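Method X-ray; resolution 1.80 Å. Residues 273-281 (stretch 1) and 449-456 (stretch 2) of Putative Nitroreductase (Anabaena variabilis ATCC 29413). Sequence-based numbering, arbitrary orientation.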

# COMPACT_ATOMS: atom_id res chain seq x y z
N TYR A 273 -9.63 5.55 -18.47
CA TYR A 273 -8.72 5.60 -19.59
C TYR A 273 -7.32 5.16 -19.10
O TYR A 273 -6.69 4.26 -19.68
N PHE A 274 -6.86 5.76 -18.01
CA PHE A 274 -5.51 5.47 -17.53
C PHE A 274 -5.34 3.99 -17.11
O PHE A 274 -4.34 3.36 -17.49
N HIS A 275 -6.33 3.45 -16.43
CA HIS A 275 -6.24 2.05 -16.02
C HIS A 275 -6.19 1.13 -17.24
O HIS A 275 -5.39 0.20 -17.28
N HIS A 276 -7.01 1.41 -18.24
CA HIS A 276 -7.01 0.58 -19.43
C HIS A 276 -5.86 0.84 -20.39
O HIS A 276 -5.66 0.08 -21.33
N HIS A 277 -5.08 1.89 -20.11
CA HIS A 277 -3.92 2.20 -20.91
C HIS A 277 -2.60 2.00 -20.13
O HIS A 277 -1.57 2.58 -20.46
N THR A 278 -2.68 1.19 -19.07
CA THR A 278 -1.50 0.76 -18.33
C THR A 278 -1.49 -0.76 -18.25
O THR A 278 -0.78 -1.36 -17.43
N GLN A 279 -2.26 -1.41 -19.10
CA GLN A 279 -2.27 -2.84 -19.07
C GLN A 279 -1.06 -3.48 -19.73
O GLN A 279 -0.27 -2.85 -20.47
N ILE A 280 -0.88 -4.75 -19.40
CA ILE A 280 0.08 -5.59 -20.04
C ILE A 280 -0.69 -6.60 -20.87
O ILE A 280 -1.73 -7.12 -20.45
N SER A 281 -0.15 -6.89 -22.05
CA SER A 281 -0.77 -7.87 -22.96
C SER A 281 0.15 -9.06 -23.24
O SER A 281 1.34 -9.01 -22.93
N GLY A 449 7.38 1.57 -18.06
CA GLY A 449 6.28 2.13 -18.81
C GLY A 449 5.29 2.85 -17.91
O GLY A 449 5.53 3.07 -16.71
N ASP A 450 4.14 3.22 -18.48
CA ASP A 450 3.16 3.98 -17.72
C ASP A 450 2.59 3.24 -16.53
O ASP A 450 2.17 3.86 -15.57
N ARG A 451 2.56 1.91 -16.62
CA ARG A 451 2.10 1.06 -15.50
C ARG A 451 2.92 1.26 -14.23
O ARG A 451 2.47 0.92 -13.15
N VAL A 452 4.13 1.83 -14.35
CA VAL A 452 4.95 2.08 -13.17
C VAL A 452 4.20 2.96 -12.16
O VAL A 452 4.43 2.87 -10.96
N TYR A 453 3.25 3.77 -12.65
CA TYR A 453 2.47 4.62 -11.77
C TYR A 453 1.78 3.81 -10.69
O TYR A 453 1.73 4.23 -9.51
N ARG A 454 1.20 2.66 -11.08
CA ARG A 454 0.59 1.76 -10.11
C ARG A 454 1.62 1.28 -9.08
O ARG A 454 1.39 1.30 -7.89
N TYR A 455 2.77 0.87 -9.59
CA TYR A 455 3.83 0.28 -8.78
C TYR A 455 4.34 1.26 -7.74
O TYR A 455 4.56 0.90 -6.58
N LEU A 456 4.53 2.49 -8.17
CA LEU A 456 5.06 3.52 -7.27
C LEU A 456 4.13 3.77 -6.08
O LEU A 456 4.59 3.87 -4.92

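Stretch 2 opens at Gly449, whose positive phi suits glycine and which starts a type I turn running to Val452; it makes no contact with stretch 1. Asp450 is the first residue to point toward the partner. Its chi1 is m, and Asp450 CB lies 3.8 Å from Thr278 CG2, so the methyl of the threonine packs on the turn. Water 2 sits between polar groups of the two stretches here, its oxygen 2.7 Å from His277 O and 3.0 Å from Asp450 OD2.

Arg451 leaves the backbone sideways, but an extended t, t, t chain brings its guanidinium back to stretch 1. Arg451 NH1 donates to Thr278 O at 3.0 Å, in the plane of the group, while Ile280 (m, t) lays its CD1 methyl over one face, Ile280 CD1 to Arg451 NE 3.5 Å. Here the carbonyl Thr278 O lies at the guanidinium edge and the CD1 methyl on a face. Within its own stretch, Arg451 NE also gives a weak hydrogen bond to Tyr455 OH (3.0 Å).

Val452 points away and takes no part. Tyr453, chi1 t, points toward stretch 1 and meets Phe274, also t. Phe274 CZ touches Tyr453 CB at 3.6 Å, and the edge of the phenylalanine ring faces the tyrosine ring in an offset edge-to-face pair, planes at 80°.

Arg454 (m, t, t) gathers the polar groups where the helix of stretch 1 gives way to loop. Arg454 NH2 donates to Thr278 OG1 at 3.0 Å, with a weak second bond from Arg454 NE to Thr278 OG1 at 3.3 Å; Thr278, chi1 p, points toward stretch 2. Arg454 NH2 also reaches His275 O weakly at 3.3 Å, and the oxygen of water 1 links the same pair, 2.9 Å from Arg454 NH2 and 2.8 Å from His275 O. The His275 ring (chi1 t) covers one guanidinium face, His275 CE1 to Arg454 NH2 3.4 Å.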

# COMPACT_ATOMS: atom_id res chain seq x y z
CB TYR A 273 -8.66 6.99 -20.22
CG TYR A 273 -7.73 7.03 -21.42
CD1 TYR A 273 -6.37 7.28 -21.26
CD2 TYR A 273 -8.21 6.83 -22.71
CE1 TYR A 273 -5.51 7.27 -22.33
CE2 TYR A 273 -7.36 6.85 -23.78
CZ TYR A 273 -5.98 7.05 -23.59
OH TYR A 273 -5.12 7.08 -24.66
CB PHE A 274 -5.15 6.42 -16.40
CG PHE A 274 -3.73 6.31 -15.96
CD1 PHE A 274 -2.68 6.35 -16.86
CD2 PHE A 274 -3.43 6.23 -14.61
CE1 PHE A 274 -1.35 6.26 -16.42
CE2 PHE A 274 -2.10 6.18 -14.17
CZ PHE A 274 -1.07 6.17 -15.09
CB HIS A 275 -7.39 1.61 -15.11
CG HIS A 275 -7.22 0.23 -14.60
ND1 HIS A 275 -6.32 -0.08 -13.60
CD2 HIS A 275 -7.74 -0.95 -15.02
CE1 HIS A 275 -6.31 -1.39 -13.43
NE2 HIS A 275 -7.19 -1.94 -14.25
CB HIS A 276 -8.34 0.70 -20.16
CG HIS A 276 -9.44 -0.02 -19.47
ND1 HIS A 276 -9.99 -1.19 -19.98
CD2 HIS A 276 -10.06 0.21 -18.29
CE1 HIS A 276 -10.93 -1.62 -19.15
NE2 HIS A 276 -10.98 -0.80 -18.10
CB HIS A 277 -4.02 3.60 -21.50
CG HIS A 277 -5.05 3.70 -22.58
ND1 HIS A 277 -6.40 3.68 -22.32
CD2 HIS A 277 -4.92 3.80 -23.93
CE1 HIS A 277 -7.07 3.76 -23.45
NE2 HIS A 277 -6.20 3.86 -24.44
CB THR A 278 -1.40 1.36 -16.93
OG1 THR A 278 -2.65 1.23 -16.23
CG2 THR A 278 -0.99 2.85 -17.01
CB GLN A 279 -3.62 -3.40 -19.62
CG GLN A 279 -3.97 -3.00 -20.96
CD GLN A 279 -5.35 -3.50 -21.41
OE1 GLN A 279 -5.58 -4.72 -21.48
NE2 GLN A 279 -6.24 -2.56 -21.78
CB ILE A 280 0.96 -6.30 -19.03
CG1 ILE A 280 1.98 -5.30 -18.47
CG2 ILE A 280 1.70 -7.48 -19.66
CD1 ILE A 280 2.82 -5.83 -17.32
CB SER A 281 -1.06 -7.15 -24.26
OG SER A 281 -1.93 -6.08 -23.96
CB ASP A 450 2.05 4.49 -18.63
CG ASP A 450 2.57 5.49 -19.62
OD1 ASP A 450 2.98 6.59 -19.17
OD2 ASP A 450 2.57 5.16 -20.83
CB ARG A 451 2.12 -0.40 -15.95
CG ARG A 451 1.60 -1.44 -14.93
CD ARG A 451 1.92 -2.82 -15.47
NE ARG A 451 1.33 -3.98 -14.76
CZ ARG A 451 0.15 -4.53 -15.09
NH1 ARG A 451 -0.60 -4.00 -16.05
NH2 ARG A 451 -0.27 -5.61 -14.47
CB VAL A 452 6.31 2.76 -13.51
CG1 VAL A 452 6.15 4.28 -13.82
CG2 VAL A 452 7.34 2.50 -12.33
CB TYR A 453 1.45 5.43 -12.59
CG TYR A 453 0.97 6.68 -11.88
CD1 TYR A 453 1.68 7.86 -11.98
CD2 TYR A 453 -0.18 6.68 -11.13
CE1 TYR A 453 1.25 9.04 -11.35
CE2 TYR A 453 -0.65 7.83 -10.53
CZ TYR A 453 0.11 9.01 -10.63
OH TYR A 453 -0.35 10.13 -10.03
CB ARG A 454 0.08 0.49 -10.81
CG ARG A 454 -0.92 0.70 -11.88
CD ARG A 454 -1.39 -0.70 -12.32
NE ARG A 454 -2.17 -0.64 -13.53
CZ ARG A 454 -2.72 -1.70 -14.13
NH1 ARG A 454 -2.56 -2.91 -13.61
NH2 ARG A 454 -3.42 -1.53 -15.23
CB TYR A 455 5.00 -0.19 -9.62
CG TYR A 455 4.71 -1.24 -10.70
CD1 TYR A 455 3.68 -2.18 -10.56
CD2 TYR A 455 5.55 -1.37 -11.80
CE1 TYR A 455 3.49 -3.14 -11.50
CE2 TYR A 455 5.36 -2.35 -12.78
CZ TYR A 455 4.30 -3.25 -12.62
OH TYR A 455 4.08 -4.26 -13.54
CB LEU A 456 5.25 4.86 -8.02
CG LEU A 456 6.30 4.92 -9.11
CD1 LEU A 456 6.25 6.22 -9.94
CD2 LEU A 456 7.71 4.68 -8.46
O HOH W 1 -5.47 -2.57 -17.06
O HOH W 2 0.83 2.90 -21.61